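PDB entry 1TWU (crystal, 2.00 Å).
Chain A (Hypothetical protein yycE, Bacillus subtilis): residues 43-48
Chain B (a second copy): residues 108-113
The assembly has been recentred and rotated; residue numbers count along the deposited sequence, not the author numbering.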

ATOM      1  N   GLN A  43     -11.260 -16.423  12.716  1.00 33.35           N
ATOM      2  CA  GLN A  43     -10.442 -17.347  13.493  1.00 34.28           C
ATOM      3  C   GLN A  43      -9.503 -18.259  12.718  1.00 34.00           C
ATOM      4  O   GLN A  43      -9.687 -19.478  12.705  1.00 33.20           O
ATOM      5  CB  GLN A  43     -11.333 -18.215  14.374  1.00 35.32           C
ATOM      6  CG  GLN A  43     -12.045 -17.455  15.470  1.00 40.50           C
ATOM      7  CD  GLN A  43     -13.108 -18.299  16.144  1.00 43.82           C
ATOM      8  OE1 GLN A  43     -14.121 -18.648  15.532  1.00 43.58           O
ATOM      9  NE2 GLN A  43     -12.878 -18.643  17.412  1.00 46.67           N
ATOM     10  N   HIS A  44      -8.508 -17.679  12.059  1.00 33.68           N
ATOM     11  CA  HIS A  44      -7.526 -18.491  11.356  1.00 33.88           C
ATOM     12  C   HIS A  44      -6.181 -18.179  12.001  1.00 33.54           C
ATOM     13  O   HIS A  44      -5.624 -17.104  11.800  1.00 33.80           O
ATOM     14  CB  HIS A  44      -7.484 -18.185   9.852  1.00 32.84           C
ATOM     15  CG  HIS A  44      -6.498 -19.032   9.104  1.00 34.79           C
ATOM     16  ND1 HIS A  44      -6.526 -20.410   9.141  1.00 35.70           N
ATOM     17  CD2 HIS A  44      -5.418 -18.700   8.357  1.00 36.97           C
ATOM     18  CE1 HIS A  44      -5.503 -20.890   8.456  1.00 35.78           C
ATOM     19  NE2 HIS A  44      -4.814 -19.873   7.970  1.00 37.03           N
ATOM     20  N   ASN A  45      -5.675 -19.126  12.785  1.00 34.19           N
ATOM     21  CA  ASN A  45      -4.414 -18.958  13.496  1.00 35.16           C
ATOM     22  C   ASN A  45      -4.529 -17.791  14.476  1.00 34.61           C
ATOM     23  O   ASN A  45      -3.556 -17.074  14.730  1.00 35.57           O
ATOM     24  CB  ASN A  45      -3.250 -18.716  12.521  1.00 37.15           C
ATOM     25  CG  ASN A  45      -2.978 -19.917  11.624  1.00 40.89           C
ATOM     26  OD1 ASN A  45      -3.110 -21.068  12.049  1.00 41.41           O
ATOM     27  ND2 ASN A  45      -2.580 -19.654  10.380  1.00 42.67           N
ATOM     28  N   GLY A  46      -5.731 -17.609  15.019  1.00 33.82           N
ATOM     29  CA  GLY A  46      -5.964 -16.542  15.976  1.00 33.94           C
ATOM     30  C   GLY A  46      -6.236 -15.187  15.351  1.00 34.46           C
ATOM     31  O   GLY A  46      -6.369 -14.180  16.056  1.00 35.62           O
ATOM     32  N   TYR A  47      -6.328 -15.160  14.027  1.00 32.61           N
ATOM     33  CA  TYR A  47      -6.580 -13.922  13.304  1.00 31.23           C
ATOM     34  C   TYR A  47      -7.944 -13.865  12.630  1.00 30.28           C
ATOM     35  O   TYR A  47      -8.539 -14.883  12.272  1.00 28.26           O
ATOM     36  CB  TYR A  47      -5.528 -13.716  12.218  1.00 32.20           C
ATOM     37  CG  TYR A  47      -4.149 -13.315  12.687  1.00 33.99           C
ATOM     38  CD1 TYR A  47      -3.838 -11.979  12.946  1.00 34.74           C
ATOM     39  CD2 TYR A  47      -3.129 -14.258  12.777  1.00 34.59           C
ATOM     40  CE1 TYR A  47      -2.537 -11.589  13.267  1.00 36.46           C
ATOM     41  CE2 TYR A  47      -1.829 -13.883  13.097  1.00 37.26           C
ATOM     42  CZ  TYR A  47      -1.536 -12.549  13.336  1.00 37.98           C
ATOM     43  OH  TYR A  47      -0.235 -12.183  13.609  1.00 41.03           O
ATOM     44  N   ASP A  48      -8.416 -12.640  12.460  1.00 29.60           N
ATOM     45  CA  ASP A  48      -9.666 -12.349  11.785  1.00 29.75           C
ATOM     46  C   ASP A  48      -9.239 -11.322  10.748  1.00 28.53           C
ATOM     47  O   ASP A  48      -8.316 -10.549  10.996  1.00 28.51           O
ATOM     48  CB  ASP A  48     -10.673 -11.737  12.754  1.00 32.32           C
ATOM     49  CG  ASP A  48     -11.451 -12.787  13.524  1.00 34.95           C
ATOM     50  OD1 ASP A  48     -10.864 -13.819  13.917  1.00 36.65           O
ATOM     51  OD2 ASP A  48     -12.658 -12.571  13.746  1.00 38.58           O
TER
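Chain B, residues 108-113: SENPYW

Chain A contributes a tight beta turn to this contact. His A44 to Tyr A47 form a type I' beta turn, closed by a pair of backbone hydrogen bonds: His A44 N donates to Tyr A47 O at 2.8 Å, and Tyr A47 N returns to His A44 O at 3.0 Å. Asn A45 and Gly A46 occupy the two middle positions, both with positive phi (62° and 83°). At Gly A46 a side chain would be jammed against the carbonyl oxygen of Asn A45, so the backbone itself calls for glycine. Just before the turn the chain rounds a corner at Gln A43, whose N donates to Asp A48 OD1 at 2.9 Å and so ties the two ends of the stretch together.

Chain B meets this turn with a loop running into a helical start. Glu B109 already has helix-like angles (-64°/-54°) although it lies in the loop, and Asn B110 swings to an extended -81°/117° at the N-cap position. Its OD1 accepts the capping bond from Tyr B112 N at 3.1 Å, though the position of Tyr B112 N is less sure, while the backbone bond from Trp B113 N to Asn B110 O, 3.1 Å, is weak. No backbone hydrogen bond joins the two stretches, and the backbones stay well apart: the closest register is Asn A45 to Asn B110, with 7.4 Å between their CA atoms. Side chains must bridge that gap.

The central bridge joins the two asparagines. Asn A45 points toward chain B and its ND2 donates to Asn B110 OD1 at 3.3 Å, the one hydrogen bond between the stretches. The same OD1 thus serves both sides: here the capping oxygen also takes a donor from across the interface. Asn A45 ND2 also lies 3.7 Å from Pro B111 CG, so the amide rests beside the proline ring.

On the other branch of the Asn B110 amide, ND2 comes within 3.2 Å of Tyr A47 CD2, approaching the ring obliquely. Tyr A47, with chi1 in the m well, reaches past this amide to Glu B109, its OH 4.0 Å from Glu B109 CB. It is buried and gives up the largest area to the other stretch.

At the far end of the contact, His A44 NE2 stands 3.8 Å from Tyr B112 CD1. The two t-rotamer rings are steeply inclined, at 81°, with centroids 5.8 Å apart. Following chain B from Glu B109 to Tyr B112 therefore leads across chain A from Tyr A47 through Asn A45 to His A44: the partners run in opposite order.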

ATOM      1  N   SER B 108       7.619 -14.902   8.836  1.00 49.72           N
ATOM      2  CA  SER B 108       6.359 -14.177   8.893  1.00 52.42           C
ATOM      3  C   SER B 108       5.692 -14.353  10.247  1.00 53.77           C
ATOM      4  O   SER B 108       5.870 -15.380  10.910  1.00 52.91           O
ATOM      5  CB  SER B 108       5.422 -14.664   7.788  1.00 52.92           C
ATOM      6  OG  SER B 108       5.268 -16.071   7.839  1.00 56.21           O
ATOM      7  N   GLU B 109       4.940 -13.337  10.660  1.00 55.94           N
ATOM      8  CA  GLU B 109       4.231 -13.388  11.931  1.00 58.84           C
ATOM      9  C   GLU B 109       3.198 -14.495  11.853  1.00 59.86           C
ATOM     10  O   GLU B 109       3.160 -15.401  12.695  1.00 60.92           O
ATOM     11  CB  GLU B 109       3.537 -12.057  12.206  1.00 59.67           C
ATOM     12  CG  GLU B 109       4.444 -11.031  12.831  1.00 62.75           C
ATOM     13  CD  GLU B 109       4.879 -11.425  14.230  1.00 63.69           C
ATOM     14  OE1 GLU B 109       4.029 -11.397  15.149  1.00 64.15           O
ATOM     15  OE2 GLU B 109       6.069 -11.766  14.406  1.00 64.17           O
ATOM     16  N   ASN B 110       2.362 -14.409  10.824  1.00 60.56           N
ATOM     17  CA  ASN B 110       1.316 -15.392  10.584  1.00 60.35           C
ATOM     18  C   ASN B 110       1.961 -16.594   9.894  1.00 59.17           C
ATOM     19  O   ASN B 110       2.475 -16.476   8.777  1.00 59.67           O
ATOM     20  CB  ASN B 110       0.244 -14.793   9.675  1.00 62.06           C
ATOM     21  CG  ASN B 110      -1.065 -15.537   9.757  1.00 63.26           C
ATOM     22  OD1 ASN B 110      -1.097 -16.771   9.771  1.00 64.00           O
ATOM     23  ND2 ASN B 110      -2.162 -14.789   9.805  1.00 64.68           N
ATOM     24  N   PRO B 111       1.946 -17.766  10.549  1.00 57.16           N
ATOM     25  CA  PRO B 111       2.544 -18.970   9.960  1.00 55.75           C
ATOM     26  C   PRO B 111       1.944 -19.281   8.587  1.00 54.69           C
ATOM     27  O   PRO B 111       2.477 -20.089   7.824  1.00 53.50           O
ATOM     28  CB  PRO B 111       2.236 -20.046  10.999  1.00 55.07           C
ATOM     29  CG  PRO B 111       0.941 -19.575  11.583  1.00 56.14           C
ATOM     30  CD  PRO B 111       1.186 -18.099  11.766  1.00 56.47           C
ATOM     31  N   TYR B 112       0.832 -18.615   8.290  1.00 53.78           N
ATOM     32  CA  TYR B 112       0.130 -18.776   7.025  1.00 51.56           C
ATOM     33  C   TYR B 112       1.020 -18.400   5.843  1.00 51.75           C
ATOM     34  O   TYR B 112       1.187 -19.189   4.911  1.00 52.57           O
ATOM     35  CB  TYR B 112      -1.129 -17.903   7.010  1.00 49.84           C
ATOM     36  CG  TYR B 112      -1.785 -17.821   5.653  1.00 47.81           C
ATOM     37  CD1 TYR B 112      -2.516 -18.892   5.141  1.00 46.98           C
ATOM     38  CD2 TYR B 112      -1.626 -16.690   4.857  1.00 47.39           C
ATOM     39  CE1 TYR B 112      -3.073 -18.838   3.863  1.00 47.45           C
ATOM     40  CE2 TYR B 112      -2.174 -16.624   3.579  1.00 48.47           C
ATOM     41  CZ  TYR B 112      -2.894 -17.701   3.087  1.00 48.73           C
ATOM     42  OH  TYR B 112      -3.422 -17.633   1.817  1.00 49.87           O
ATOM     43  N   TRP B 113       1.586 -17.195   5.878  1.00 51.28           N
ATOM     44  CA  TRP B 113       2.447 -16.739   4.793  1.00 50.79           C
ATOM     45  C   TRP B 113       3.719 -17.571   4.723  1.00 50.89           C
ATOM     46  O   TRP B 113       4.503 -17.462   3.777  1.00 50.10           O
ATOM     47  CB  TRP B 113       2.797 -15.263   4.977  1.00 49.95           C
ATOM     48  CG  TRP B 113       1.602 -14.379   4.969  1.00 48.39           C
ATOM     49  CD1 TRP B 113       1.005 -13.801   6.049  1.00 48.79           C
ATOM     50  CD2 TRP B 113       0.825 -13.998   3.827  1.00 47.51           C
ATOM     51  NE1 TRP B 113      -0.098 -13.080   5.652  1.00 48.12           N
ATOM     52  CE2 TRP B 113      -0.232 -13.187   4.293  1.00 47.45           C
ATOM     53  CE3 TRP B 113       0.919 -14.266   2.456  1.00 47.73           C
ATOM     54  CZ2 TRP B 113      -1.192 -12.639   3.435  1.00 46.06           C
ATOM     55  CZ3 TRP B 113      -0.037 -13.722   1.602  1.00 47.56           C
ATOM     56  CH2 TRP B 113      -1.079 -12.916   2.099  1.00 46.76           C
TER